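Chloramphenicol acetyltransferase (Bacteroides thetaiotaomicron, PDB 2I9D) probably catalyses acetyl transfer from acetyl-CoA to a hydroxyl of chloramphenicol, working as a trimer like other members of its acetyltransferase family. Local coordinates at residues 30-36 against 205-209; 59-63 against 212-216; 65-71 against 82-86; 72-76 against 142-147. The contacts are given in a common frame with arbitrary orientation. Numbering follows the deposited sequence.

Contact 1 (30-36 against 205-209)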
loop_
_atom_site.group_PDB
_atom_site.type_symbol
_atom_site.label_atom_id
_atom_site.label_comp_id
_atom_site.label_asym_id
_atom_site.label_seq_id
_atom_site.Cartn_x
_atom_site.Cartn_y
_atom_site.Cartn_z
ATOM N N LEU A 30 -4.187 -7.209 -5.876
ATOM C CA LEU A 30 -2.996 -6.521 -5.433
ATOM C C LEU A 30 -3.064 -5.025 -5.619
ATOM O O LEU A 30 -3.717 -4.551 -6.558
ATOM C CB LEU A 30 -1.703 -7.215 -5.933
ATOM C CG LEU A 30 -0.674 -6.968 -7.026
ATOM C CD1 LEU A 30 -0.182 -5.523 -7.106
ATOM C CD2 LEU A 30 0.448 -7.866 -6.554
ATOM N N SER A 31 -2.413 -4.288 -4.719
ATOM C CA SER A 31 -2.249 -2.833 -4.908
ATOM C C SER A 31 -0.819 -2.492 -5.264
ATOM O O SER A 31 0.126 -3.098 -4.774
ATOM C CB SER A 31 -2.651 -2.032 -3.658
ATOM O OG SER A 31 -3.926 -2.398 -3.209
ATOM N N ILE A 32 -0.656 -1.469 -6.082
ATOM C CA ILE A 32 0.678 -1.038 -6.442
ATOM C C ILE A 32 0.626 0.466 -6.560
ATOM O O ILE A 32 -0.400 1.006 -6.971
ATOM C CB ILE A 32 1.149 -1.689 -7.793
ATOM C CG1 ILE A 32 2.541 -1.177 -8.219
ATOM C CG2 ILE A 32 0.077 -1.497 -8.916
ATOM C CD1 ILE A 32 3.178 -1.988 -9.351
ATOM N N THR A 33 1.711 1.129 -6.166
ATOM C CA THR A 33 1.924 2.548 -6.461
ATOM C C THR A 33 3.230 2.739 -7.242
ATOM O O THR A 33 4.260 2.135 -6.905
ATOM C CB THR A 33 1.968 3.388 -5.177
ATOM O OG1 THR A 33 0.826 3.063 -4.387
ATOM C CG2 THR A 33 1.978 4.886 -5.498
ATOM N N SER A 34 3.189 3.579 -8.267
ATOM C CA SER A 34 4.390 3.929 -9.013
ATOM C C SER A 34 4.316 5.402 -9.369
ATOM O O SER A 34 3.338 6.060 -9.041
ATOM C CB SER A 34 4.542 3.045 -10.276
ATOM O OG SER A 34 5.707 3.399 -11.017
ATOM N N GLU A 35 5.344 5.931 -10.022
ATOM C CA GLU A 35 5.389 7.350 -10.359
ATOM C C GLU A 35 5.586 7.503 -11.842
ATOM O O GLU A 35 6.252 6.676 -12.461
ATOM C CB GLU A 35 6.466 8.090 -9.570
ATOM C CG GLU A 35 7.815 7.394 -9.484
ATOM C CD GLU A 35 8.923 8.311 -8.979
ATOM O OE1 GLU A 35 9.012 8.525 -7.737
ATOM O OE2 GLU A 35 9.695 8.811 -9.843
ATOM N N VAL A 36 4.934 8.505 -12.426
ATOM C CA VAL A 36 5.065 8.769 -13.840
ATOM C C VAL A 36 5.482 10.208 -14.029
ATOM O O VAL A 36 5.093 11.100 -13.246
ATOM C CB VAL A 36 3.746 8.517 -14.678
ATOM C CG1 VAL A 36 3.375 7.040 -14.735
ATOM C CG2 VAL A 36 2.566 9.406 -14.209
ATOM N N LEU A 205 1.027 -4.580 -15.431
ATOM C CA LEU A 205 1.186 -3.355 -14.664
ATOM C C LEU A 205 2.333 -2.507 -15.212
ATOM O O LEU A 205 2.219 -1.275 -15.313
ATOM C CB LEU A 205 1.413 -3.688 -13.190
ATOM C CG LEU A 205 0.167 -4.245 -12.485
ATOM C CD1 LEU A 205 0.470 -4.820 -11.102
ATOM C CD2 LEU A 205 -0.949 -3.191 -12.410
ATOM N N SER A 206 3.440 -3.178 -15.561
ATOM C CA SER A 206 4.585 -2.540 -16.223
ATOM C C SER A 206 4.159 -1.794 -17.496
ATOM O O SER A 206 4.455 -0.609 -17.659
ATOM C CB SER A 206 5.619 -3.610 -16.564
ATOM O OG SER A 206 6.916 -3.110 -16.482
ATOM N N LEU A 207 3.426 -2.486 -18.378
ATOM C CA LEU A 207 2.899 -1.882 -19.616
ATOM C C LEU A 207 1.896 -0.787 -19.371
ATOM O O LEU A 207 1.873 0.202 -20.115
ATOM C CB LEU A 207 2.185 -2.923 -20.497
ATOM C CG LEU A 207 2.780 -4.258 -20.900
ATOM C CD1 LEU A 207 1.822 -4.926 -21.895
ATOM C CD2 LEU A 207 4.205 -4.102 -21.494
ATOM N N PHE A 208 1.022 -0.970 -18.371
ATOM C CA PHE A 208 0.091 0.112 -17.979
ATOM C C PHE A 208 0.812 1.418 -17.642
ATOM O O PHE A 208 0.539 2.457 -18.238
ATOM C CB PHE A 208 -0.802 -0.317 -16.813
ATOM C CG PHE A 208 -1.809 0.717 -16.414
ATOM C CD1 PHE A 208 -3.056 0.764 -17.038
ATOM C CD2 PHE A 208 -1.525 1.619 -15.398
ATOM C CE1 PHE A 208 -4.004 1.706 -16.665
ATOM C CE2 PHE A 208 -2.456 2.577 -15.008
ATOM C CZ PHE A 208 -3.702 2.625 -15.657
ATOM N N TYR A 209 1.731 1.363 -16.690
ATOM C CA TYR A 209 2.479 2.544 -16.282
ATOM C C TYR A 209 3.358 3.156 -17.398
ATOM O O TYR A 209 3.413 4.391 -17.550
ATOM C CB TYR A 209 3.323 2.226 -15.034
ATOM C CG TYR A 209 2.516 2.191 -13.743
ATOM C CD1 TYR A 209 2.226 0.977 -13.100
ATOM C CD2 TYR A 209 2.038 3.379 -13.161
ATOM C CE1 TYR A 209 1.504 0.953 -11.921
ATOM C CE2 TYR A 209 1.294 3.347 -11.974
ATOM C CZ TYR A 209 1.032 2.134 -11.368
ATOM O OH TYR A 209 0.323 2.108 -10.196
#
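L205 opens the helical side. Its CB points toward strand 30-36 and its CD1 lies 4.0 Å from CG2 of I32 and 4.1 Å from CD1 of L30, so three branched aliphatic residues close the gap between helix and strand. F208 instead stacks on F70 and packs on helix 52-66. One helical turn after L205, tied to it by the bond from Y209 N to L205 O (3.0 Å), Y209 brings the widest surface. CB of S34 sits over one face of the Y209 ring, a CH-pi contact 3.7 Å from its centroid, while CG2 of I32 and CG1 of V36 lie at the ring edge. A small serine suits this place because the ring comes close above the strand. The phenol OH bonds to the carbonyl of I191 on strand 186-196, and S34 OG to Y156 O of the second subunit. The segment axes approach to 10.4 Å at -32°, a C-terminal helix laid along the sheet of the chloramphenicol acetyltransferase fold. S31 to T33 pair antiparallel with a strand of the second subunit, carrying the sheet across the interface; at the L30 end lies H197, the predicted catalytic base.

Contact 2 (59-63 against 212-216); sequences AVLRA and VEDFL
Residues 59-63 and 212-215 are alpha-helical, with A63 N bonded to A59 O (3.1 Å), and L216 drifts to -98/-30 at the C-terminal end of helix 202-216. The segment axes cross obliquely, closer to antiparallel than to parallel, 9.0 Å apart at closest approach with N-to-C directions at 137°. The closest backbone approach is A59 to V212, CA to CA 5.2 Å, possible because alanine sits at the crossing. Its methyl is a low bump between larger side chains: A59 CB lies 3.8 Å from F215 CB, 3.8 Å from L216 CD2 (L216 m, t) and 4.2 Å from V212 CG1. One turn on, V212, chi1 t, puts CG2 3.8 Å from A63 CB and 4.2 Å from V60 CG2, filling the hollow bounded by A59, V60 and A63. In this helix-helix packing the alanines of helix 52-66 form the shallow surface against the C-terminal helix of the acetyltransferase fold. F215, chi1 m and chi2 -54°, reaches across beside A59 and R62, its CD2 3.5 Å from A59 O. R62, t at chi1 to chi3, extends past this ring, with F215 CE1 over one guanidinium face, 3.5 Å from R62 NE; NE also forms a salt bridge with E66.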
loop_
_atom_site.group_PDB
_atom_site.type_symbol
_atom_site.label_atom_id
_atom_site.label_comp_id
_atom_site.label_asym_id
_atom_site.label_seq_id
_atom_site.Cartn_x
_atom_site.Cartn_y
_atom_site.Cartn_z
ATOM N N ALA A 59 -5.201 9.815 -19.916
ATOM C CA ALA A 59 -4.028 8.934 -20.020
ATOM C C ALA A 59 -4.295 7.592 -19.361
ATOM O O ALA A 59 -4.001 6.539 -19.936
ATOM C CB ALA A 59 -2.797 9.599 -19.409
ATOM N N VAL A 60 -4.861 7.636 -18.154
ATOM C CA VAL A 60 -5.139 6.430 -17.392
ATOM C C VAL A 60 -6.249 5.612 -18.076
ATOM O O VAL A 60 -6.134 4.383 -18.212
ATOM C CB VAL A 60 -5.503 6.778 -15.907
ATOM C CG1 VAL A 60 -6.233 5.604 -15.205
ATOM C CG2 VAL A 60 -4.273 7.191 -15.133
ATOM N N LEU A 61 -7.316 6.299 -18.496
ATOM C CA LEU A 61 -8.485 5.627 -19.100
ATOM C C LEU A 61 -8.109 4.953 -20.436
ATOM O O LEU A 61 -8.544 3.814 -20.723
ATOM C CB LEU A 61 -9.658 6.601 -19.293
ATOM C CG LEU A 61 -11.007 6.014 -19.733
ATOM C CD1 LEU A 61 -11.521 4.971 -18.743
ATOM C CD2 LEU A 61 -12.017 7.103 -19.910
ATOM N N ARG A 62 -7.290 5.660 -21.217
ATOM C CA ARG A 62 -6.788 5.163 -22.488
ATOM C C ARG A 62 -5.908 3.932 -22.321
ATOM O O ARG A 62 -6.065 2.972 -23.064
ATOM C CB ARG A 62 -6.046 6.259 -23.257
ATOM C CG ARG A 62 -5.502 5.792 -24.635
ATOM C CD ARG A 62 -5.289 6.955 -25.600
ATOM N NE ARG A 62 -4.515 6.560 -26.776
ATOM C CZ ARG A 62 -4.161 7.394 -27.756
ATOM N NH1 ARG A 62 -4.520 8.682 -27.705
ATOM N NH2 ARG A 62 -3.441 6.943 -28.787
ATOM N N ALA A 63 -4.994 3.947 -21.350
ATOM C CA ALA A 63 -4.158 2.766 -21.061
ATOM C C ALA A 63 -4.965 1.514 -20.679
ATOM O O ALA A 63 -4.610 0.392 -21.056
ATOM C CB ALA A 63 -3.115 3.094 -19.993
ATOM N N VAL A 212 0.781 4.973 -19.585
ATOM C CA VAL A 212 0.348 6.245 -18.990
ATOM C C VAL A 212 1.436 7.334 -19.087
ATOM O O VAL A 212 1.152 8.476 -19.467
ATOM C CB VAL A 212 -0.086 6.060 -17.512
ATOM C CG1 VAL A 212 -0.281 7.423 -16.798
ATOM C CG2 VAL A 212 -1.335 5.221 -17.442
ATOM N N GLU A 213 2.669 6.978 -18.730
ATOM C CA GLU A 213 3.774 7.932 -18.791
ATOM C C GLU A 213 4.027 8.452 -20.220
ATOM O O GLU A 213 4.188 9.651 -20.408
ATOM C CB GLU A 213 5.056 7.343 -18.194
ATOM C CG GLU A 213 6.205 8.344 -18.125
ATOM C CD GLU A 213 7.399 7.785 -17.391
ATOM O OE1 GLU A 213 8.148 7.003 -18.008
ATOM O OE2 GLU A 213 7.593 8.118 -16.204
ATOM N N ASP A 214 4.032 7.556 -21.207
ATOM C CA ASP A 214 4.146 7.949 -22.621
ATOM C C ASP A 214 3.169 9.070 -23.001
ATOM O O ASP A 214 3.565 9.974 -23.724
ATOM C CB ASP A 214 3.985 6.757 -23.601
ATOM C CG ASP A 214 5.171 5.771 -23.567
ATOM O OD1 ASP A 214 6.245 6.106 -22.984
ATOM O OD2 ASP A 214 5.016 4.639 -24.121
ATOM N N PHE A 215 1.919 9.003 -22.532
ATOM C CA PHE A 215 0.911 10.018 -22.863
ATOM C C PHE A 215 1.193 11.334 -22.149
ATOM O O PHE A 215 0.808 12.401 -22.633
ATOM C CB PHE A 215 -0.536 9.584 -22.507
ATOM C CG PHE A 215 -1.022 8.310 -23.200
ATOM C CD1 PHE A 215 -0.967 8.168 -24.593
ATOM C CD2 PHE A 215 -1.604 7.271 -22.448
ATOM C CE1 PHE A 215 -1.441 6.984 -25.227
ATOM C CE2 PHE A 215 -2.073 6.100 -23.069
ATOM C CZ PHE A 215 -1.981 5.954 -24.462
ATOM N N LEU A 216 1.866 11.254 -21.004
ATOM C CA LEU A 216 2.060 12.419 -20.122
ATOM C C LEU A 216 3.417 13.187 -20.218
ATOM O O LEU A 216 3.436 14.389 -19.932
ATOM C CB LEU A 216 1.688 12.070 -18.673
ATOM C CG LEU A 216 0.248 11.614 -18.392
ATOM C CD1 LEU A 216 0.124 11.127 -16.953
ATOM C CD2 LEU A 216 -0.786 12.710 -18.678
#

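Contact 3 (65-71 against 82-86); sequences NEIPEFR and LYDTI
Helix 52-66 ends at E66, I67 leaves helical phi/psi (-111/107), and P68 to F70 make a 3-10 turn held by F70 N to I67 O at 3.0 Å. In segment 82-86, L82 and Y83 are extended, D84 turns to helical phi/psi (-62/-44), and T85 and I86 are extended again. R71 points toward this segment, and N65, set sideways, brings its amide to it; CA to CA, R71 lies 5.5 Å from Y83 and N65 5.8 Å from I86. N65, chi1 -84° and chi2 -78°, makes two hydrogen bonds to the backbone of I86: I86 N to N65 OD1 and N65 ND2 to I86 O, both 2.9 Å. An amide suits this place because it donates and accepts together; ND2 also reaches L61 O. R71 begins m, t, then turns, chi3 -103° and chi4 100°. This brings R71 NE to N65 O at 2.9 Å and R71 NH1 to Y83 O at 3.3 Å, with D84 O over one guanidinium face. R71 CG is 3.3 Å from I86 CG1 (I86 m, m). L82, t then p, sets CD1 3.6 Å from P68 O. Y83 N bonds to R71 O at 3.1 Å. N65 and R71, bonding to main-chain atoms, thus join the C-terminal end of helix 52-66 and the 3-10 turn 68-70 to the exit of strand 80-83, in the antiparallel sheet of strands 5-7, 80-83 and 72-74.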
loop_
_atom_site.group_PDB
_atom_site.type_symbol
_atom_site.label_atom_id
_atom_site.label_comp_id
_atom_site.label_asym_id
_atom_site.label_seq_id
_atom_site.Cartn_x
_atom_site.Cartn_y
_atom_site.Cartn_z
ATOM N N ASN A 65 -8.094 0.874 -21.571
ATOM C CA ASN A 65 -8.736 0.433 -22.789
ATOM C C ASN A 65 -7.761 -0.284 -23.712
ATOM O O ASN A 65 -8.120 -1.326 -24.287
ATOM C CB ASN A 65 -9.409 1.611 -23.473
ATOM C CG ASN A 65 -10.784 1.878 -22.904
ATOM O OD1 ASN A 65 -11.734 1.179 -23.235
ATOM N ND2 ASN A 65 -10.893 2.875 -22.030
ATOM N N GLU A 66 -6.520 0.222 -23.787
ATOM C CA GLU A 66 -5.534 -0.301 -24.753
ATOM C C GLU A 66 -4.822 -1.579 -24.360
ATOM O O GLU A 66 -4.285 -2.252 -25.229
ATOM C CB GLU A 66 -4.539 0.774 -25.212
ATOM C CG GLU A 66 -5.183 1.805 -26.123
ATOM C CD GLU A 66 -4.201 2.838 -26.686
ATOM O OE1 GLU A 66 -2.982 2.738 -26.420
ATOM O OE2 GLU A 66 -4.657 3.753 -27.406
ATOM N N ILE A 67 -4.858 -1.928 -23.071
ATOM C CA ILE A 67 -4.269 -3.170 -22.573
ATOM C C ILE A 67 -5.414 -4.087 -22.148
ATOM O O ILE A 67 -6.049 -3.840 -21.120
ATOM C CB ILE A 67 -3.261 -2.908 -21.400
ATOM C CG1 ILE A 67 -2.172 -1.933 -21.848
ATOM C CG2 ILE A 67 -2.606 -4.192 -20.920
ATOM C CD1 ILE A 67 -1.454 -1.225 -20.710
ATOM N N PRO A 68 -5.695 -5.147 -22.933
ATOM C CA PRO A 68 -6.970 -5.853 -22.763
ATOM C C PRO A 68 -7.138 -6.560 -21.424
ATOM O O PRO A 68 -8.259 -6.858 -21.032
ATOM C CB PRO A 68 -6.985 -6.871 -23.932
ATOM C CG PRO A 68 -5.584 -7.062 -24.306
ATOM C CD PRO A 68 -4.859 -5.766 -23.988
ATOM N N GLU A 69 -6.043 -6.844 -20.728
ATOM C CA GLU A 69 -6.116 -7.483 -19.417
ATOM C C GLU A 69 -6.854 -6.607 -18.396
ATOM O O GLU A 69 -7.388 -7.116 -17.420
ATOM C CB GLU A 69 -4.706 -7.830 -18.914
ATOM C CG GLU A 69 -4.097 -9.094 -19.558
ATOM C CD GLU A 69 -3.581 -8.846 -20.976
ATOM O OE1 GLU A 69 -3.503 -7.693 -21.416
ATOM O OE2 GLU A 69 -3.245 -9.818 -21.658
ATOM N N PHE A 70 -6.878 -5.298 -18.650
ATOM C CA PHE A 70 -7.519 -4.314 -17.776
ATOM C C PHE A 70 -9.014 -4.145 -18.061
ATOM O O PHE A 70 -9.676 -3.322 -17.442
ATOM C CB PHE A 70 -6.760 -2.963 -17.849
ATOM C CG PHE A 70 -5.390 -3.007 -17.186
ATOM C CD1 PHE A 70 -5.217 -2.536 -15.880
ATOM C CD2 PHE A 70 -4.287 -3.551 -17.863
ATOM C CE1 PHE A 70 -3.968 -2.595 -15.250
ATOM C CE2 PHE A 70 -3.031 -3.623 -17.254
ATOM C CZ PHE A 70 -2.866 -3.146 -15.939
ATOM N N ARG A 71 -9.537 -4.937 -18.997
ATOM C CA ARG A 71 -10.940 -4.895 -19.399
ATOM C C ARG A 71 -11.709 -6.106 -18.888
ATOM O O ARG A 71 -12.923 -6.205 -19.105
ATOM C CB ARG A 71 -11.040 -4.800 -20.928
ATOM C CG ARG A 71 -10.667 -3.393 -21.472
ATOM C CD ARG A 71 -11.256 -3.117 -22.852
ATOM N NE ARG A 71 -10.237 -3.263 -23.875
ATOM C CZ ARG A 71 -10.081 -4.328 -24.648
ATOM N NH1 ARG A 71 -10.909 -5.351 -24.562
ATOM N NH2 ARG A 71 -9.088 -4.356 -25.517
ATOM N N LEU A 82 -15.128 -9.921 -20.709
ATOM C CA LEU A 82 -14.212 -8.932 -21.235
ATOM C C LEU A 82 -15.071 -7.852 -21.883
ATOM O O LEU A 82 -15.798 -8.152 -22.805
ATOM C CB LEU A 82 -13.243 -9.589 -22.246
ATOM C CG LEU A 82 -12.435 -8.685 -23.197
ATOM C CD1 LEU A 82 -11.403 -7.852 -22.452
ATOM C CD2 LEU A 82 -11.751 -9.468 -24.342
ATOM N N TYR A 83 -15.008 -6.618 -21.383
ATOM C CA TYR A 83 -15.766 -5.485 -21.946
ATOM C C TYR A 83 -15.077 -4.894 -23.187
ATOM O O TYR A 83 -13.857 -4.794 -23.221
ATOM C CB TYR A 83 -15.998 -4.384 -20.883
ATOM C CG TYR A 83 -17.077 -4.718 -19.865
ATOM C CD1 TYR A 83 -18.396 -4.257 -20.016
ATOM C CD2 TYR A 83 -16.792 -5.521 -18.769
ATOM C CE1 TYR A 83 -19.402 -4.590 -19.050
ATOM C CE2 TYR A 83 -17.771 -5.859 -17.830
ATOM C CZ TYR A 83 -19.068 -5.401 -17.968
ATOM O OH TYR A 83 -20.007 -5.773 -17.014
ATOM N N ASP A 84 -15.848 -4.502 -24.202
ATOM C CA ASP A 84 -15.279 -3.880 -25.397
ATOM C C ASP A 84 -14.591 -2.599 -24.973
ATOM O O ASP A 84 -13.496 -2.299 -25.424
ATOM C CB ASP A 84 -16.364 -3.484 -26.421
ATOM C CG ASP A 84 -17.038 -4.695 -27.130
ATOM O OD1 ASP A 84 -16.829 -5.876 -26.739
ATOM O OD2 ASP A 84 -17.805 -4.425 -28.101
ATOM N N THR A 85 -15.267 -1.837 -24.118
ATOM C CA THR A 85 -14.854 -0.482 -23.776
ATOM C C THR A 85 -15.009 -0.245 -22.257
ATOM O O THR A 85 -15.946 -0.755 -21.618
ATOM C CB THR A 85 -15.658 0.558 -24.619
ATOM O OG1 THR A 85 -15.252 0.445 -25.983
ATOM C CG2 THR A 85 -15.421 1.978 -24.179
ATOM N N ILE A 86 -14.075 0.538 -21.718
ATOM C CA ILE A 86 -14.007 0.882 -20.307
ATOM C C ILE A 86 -14.189 2.388 -20.164
ATOM O O ILE A 86 -13.497 3.174 -20.820
ATOM C CB ILE A 86 -12.641 0.423 -19.694
ATOM C CG1 ILE A 86 -12.468 -1.091 -19.840
ATOM C CG2 ILE A 86 -12.494 0.861 -18.220
ATOM C CD1 ILE A 86 -13.614 -1.942 -19.266
#

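Contact 4 (72-76 against 142-147)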
loop_
_atom_site.group_PDB
_atom_site.type_symbol
_atom_site.label_atom_id
_atom_site.label_comp_id
_atom_site.label_asym_id
_atom_site.label_seq_id
_atom_site.Cartn_x
_atom_site.Cartn_y
_atom_site.Cartn_z
ATOM N N TYR A 72 -10.989 -7.037 -18.250
ATOM C CA TYR A 72 -11.571 -8.255 -17.715
ATOM C C TYR A 72 -12.220 -7.966 -16.374
ATOM O O TYR A 72 -11.621 -7.265 -15.531
ATOM C CB TYR A 72 -10.500 -9.334 -17.530
ATOM C CG TYR A 72 -10.105 -10.034 -18.819
ATOM C CD1 TYR A 72 -10.489 -11.350 -19.068
ATOM C CD2 TYR A 72 -9.354 -9.353 -19.806
ATOM C CE1 TYR A 72 -10.126 -11.973 -20.258
ATOM C CE2 TYR A 72 -9.000 -9.961 -20.990
ATOM C CZ TYR A 72 -9.385 -11.271 -21.218
ATOM O OH TYR A 72 -9.006 -11.871 -22.404
ATOM N N ARG A 73 -13.432 -8.505 -16.189
ATOM C CA ARG A 73 -14.221 -8.343 -14.976
ATOM C C ARG A 73 -14.889 -9.654 -14.563
ATOM O O ARG A 73 -15.078 -10.562 -15.387
ATOM C CB ARG A 73 -15.300 -7.265 -15.163
ATOM C CG ARG A 73 -14.789 -5.907 -15.581
ATOM C CD ARG A 73 -14.092 -5.125 -14.430
ATOM N NE ARG A 73 -13.611 -3.819 -14.903
ATOM C CZ ARG A 73 -12.422 -3.584 -15.474
ATOM N NH1 ARG A 73 -11.540 -4.553 -15.651
ATOM N NH2 ARG A 73 -12.090 -2.360 -15.840
ATOM N N ILE A 74 -15.196 -9.774 -13.278
ATOM C CA ILE A 74 -16.046 -10.840 -12.801
ATOM C C ILE A 74 -17.409 -10.167 -12.750
ATOM O O ILE A 74 -17.626 -9.252 -11.926
ATOM C CB ILE A 74 -15.652 -11.358 -11.393
ATOM C CG1 ILE A 74 -14.203 -11.881 -11.364
ATOM C CG2 ILE A 74 -16.663 -12.429 -10.916
ATOM C CD1 ILE A 74 -13.761 -12.522 -10.029
ATOM N N ASP A 75 -18.310 -10.576 -13.646
ATOM C CA ASP A 75 -19.649 -9.979 -13.722
ATOM C C ASP A 75 -20.537 -10.333 -12.508
ATOM O O ASP A 75 -20.179 -11.209 -11.719
ATOM C CB ASP A 75 -20.312 -10.341 -15.054
ATOM C CG ASP A 75 -20.389 -9.154 -16.024
ATOM O OD1 ASP A 75 -19.909 -8.021 -15.706
ATOM O OD2 ASP A 75 -20.959 -9.361 -17.134
ATOM N N PRO A 76 -21.676 -9.619 -12.329
ATOM C CA PRO A 76 -22.560 -9.881 -11.176
ATOM C C PRO A 76 -22.908 -11.356 -10.972
ATOM O O PRO A 76 -23.002 -11.813 -9.847
ATOM C CB PRO A 76 -23.818 -9.063 -11.495
ATOM C CG PRO A 76 -23.360 -7.992 -12.415
ATOM C CD PRO A 76 -22.159 -8.488 -13.152
ATOM N N GLY A 142 -25.367 -3.693 -13.169
ATOM C CA GLY A 142 -24.425 -4.749 -13.543
ATOM C C GLY A 142 -23.395 -4.293 -14.563
ATOM O O GLY A 142 -22.893 -5.106 -15.307
ATOM N N ASP A 143 -23.089 -2.997 -14.626
ATOM C CA ASP A 143 -22.067 -2.519 -15.560
ATOM C C ASP A 143 -20.746 -2.351 -14.810
ATOM O O ASP A 143 -20.561 -1.382 -14.053
ATOM C CB ASP A 143 -22.493 -1.225 -16.259
ATOM C CG ASP A 143 -21.529 -0.794 -17.377
ATOM O OD1 ASP A 143 -20.544 -1.488 -17.675
ATOM O OD2 ASP A 143 -21.736 0.283 -17.958
ATOM N N TYR A 144 -19.838 -3.319 -15.003
ATOM C CA TYR A 144 -18.512 -3.258 -14.378
ATOM C C TYR A 144 -17.439 -2.826 -15.394
ATOM O O TYR A 144 -16.241 -2.876 -15.107
ATOM C CB TYR A 144 -18.135 -4.588 -13.718
ATOM C CG TYR A 144 -19.053 -5.053 -12.611
ATOM C CD1 TYR A 144 -19.978 -4.189 -12.019
ATOM C CD2 TYR A 144 -18.956 -6.357 -12.115
ATOM C CE1 TYR A 144 -20.814 -4.612 -10.994
ATOM C CE2 TYR A 144 -19.794 -6.789 -11.086
ATOM C CZ TYR A 144 -20.731 -5.908 -10.551
ATOM O OH TYR A 144 -21.550 -6.333 -9.536
ATOM N N GLY A 145 -17.881 -2.397 -16.572
ATOM C CA GLY A 145 -16.948 -1.984 -17.625
ATOM C C GLY A 145 -16.476 -0.573 -17.381
ATOM O O GLY A 145 -16.720 0.355 -18.192
ATOM N N LEU A 146 -15.805 -0.419 -16.248
ATOM C CA LEU A 146 -15.391 0.881 -15.719
ATOM C C LEU A 146 -14.091 0.752 -14.924
ATOM O O LEU A 146 -13.755 -0.320 -14.464
ATOM C CB LEU A 146 -16.463 1.419 -14.752
ATOM C CG LEU A 146 -17.848 1.739 -15.307
ATOM C CD1 LEU A 146 -18.834 1.489 -14.201
ATOM C CD2 LEU A 146 -17.906 3.179 -15.826
ATOM N N ILE A 147 -13.385 1.861 -14.760
ATOM C CA ILE A 147 -12.349 1.990 -13.722
ATOM C C ILE A 147 -12.726 3.238 -12.954
ATOM O O ILE A 147 -13.631 3.958 -13.379
ATOM C CB ILE A 147 -10.890 2.038 -14.274
ATOM C CG1 ILE A 147 -10.691 3.206 -15.266
ATOM C CG2 ILE A 147 -10.557 0.710 -14.929
ATOM C CD1 ILE A 147 -9.193 3.482 -15.639
#
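A buried arginine here spends its guanidinium on main-chain carbonyls, with no acid among its partners across the contact. R73, from strand 72-74, donates NE to Y144 O at 2.8 Å and NH2 to L146 O at 3.0 Å, both carbonyls lying near the guanidinium plane; NH1 turns back to Y72 O at 2.7 Å and also meets F70 O. The chain bends to present these acceptors: D143 OD1 takes G145 N at 3.0 Å in an Asx turn, and G145 centres an inverse gamma turn before strand 146-151 begins. The Y144 ring lies beyond the end of strand 72-74, CE2 3.6 Å from P76 CD and CD2 3.2 Å from I74 O, the carbonyl sitting at the ring edge. G142 ends helix 133-141 in a Schellman motif with positive phi, which favours glycine; a CB there would also crowd P76 CG, which already lies 3.6 Å from G142 CA. D75 turns to Y83 OH and K5 instead. The chemistry implies that a flat, multiply donating arginine can join the small sheet to the loop leading into strand 146-151 and to the strand's first residue without a strand pairing between these segments, giving these carbonyls a charged donor.

In the fold
Contacts 1 and 2 share helix 202-216, and their centres lie 12 Å apart: V36 CG2 meets L216 CD1 at 4.1 Å, and F208 CE1 meets A63 CB at 3.7 Å. Contact 3 follows on along helix 52-66, its F70 CZ 3.6 Å from F208 CB. Contacts 3 and 4, 10 Å apart between centres, interlock through Y83, whose OH lies 2.6 Å from D75 OD1 and 3.2 Å from Y144 N, both probable hydrogen bonds. V60 CG1 of contact 2 touches I147 CD1 of contact 4 at 3.7 Å. Nearest to H197, the predicted proton acceptor, is contact 1, with L30's side chain about 4 Å away; F70 and I74 stand about 10 Å off, side chain to side chain.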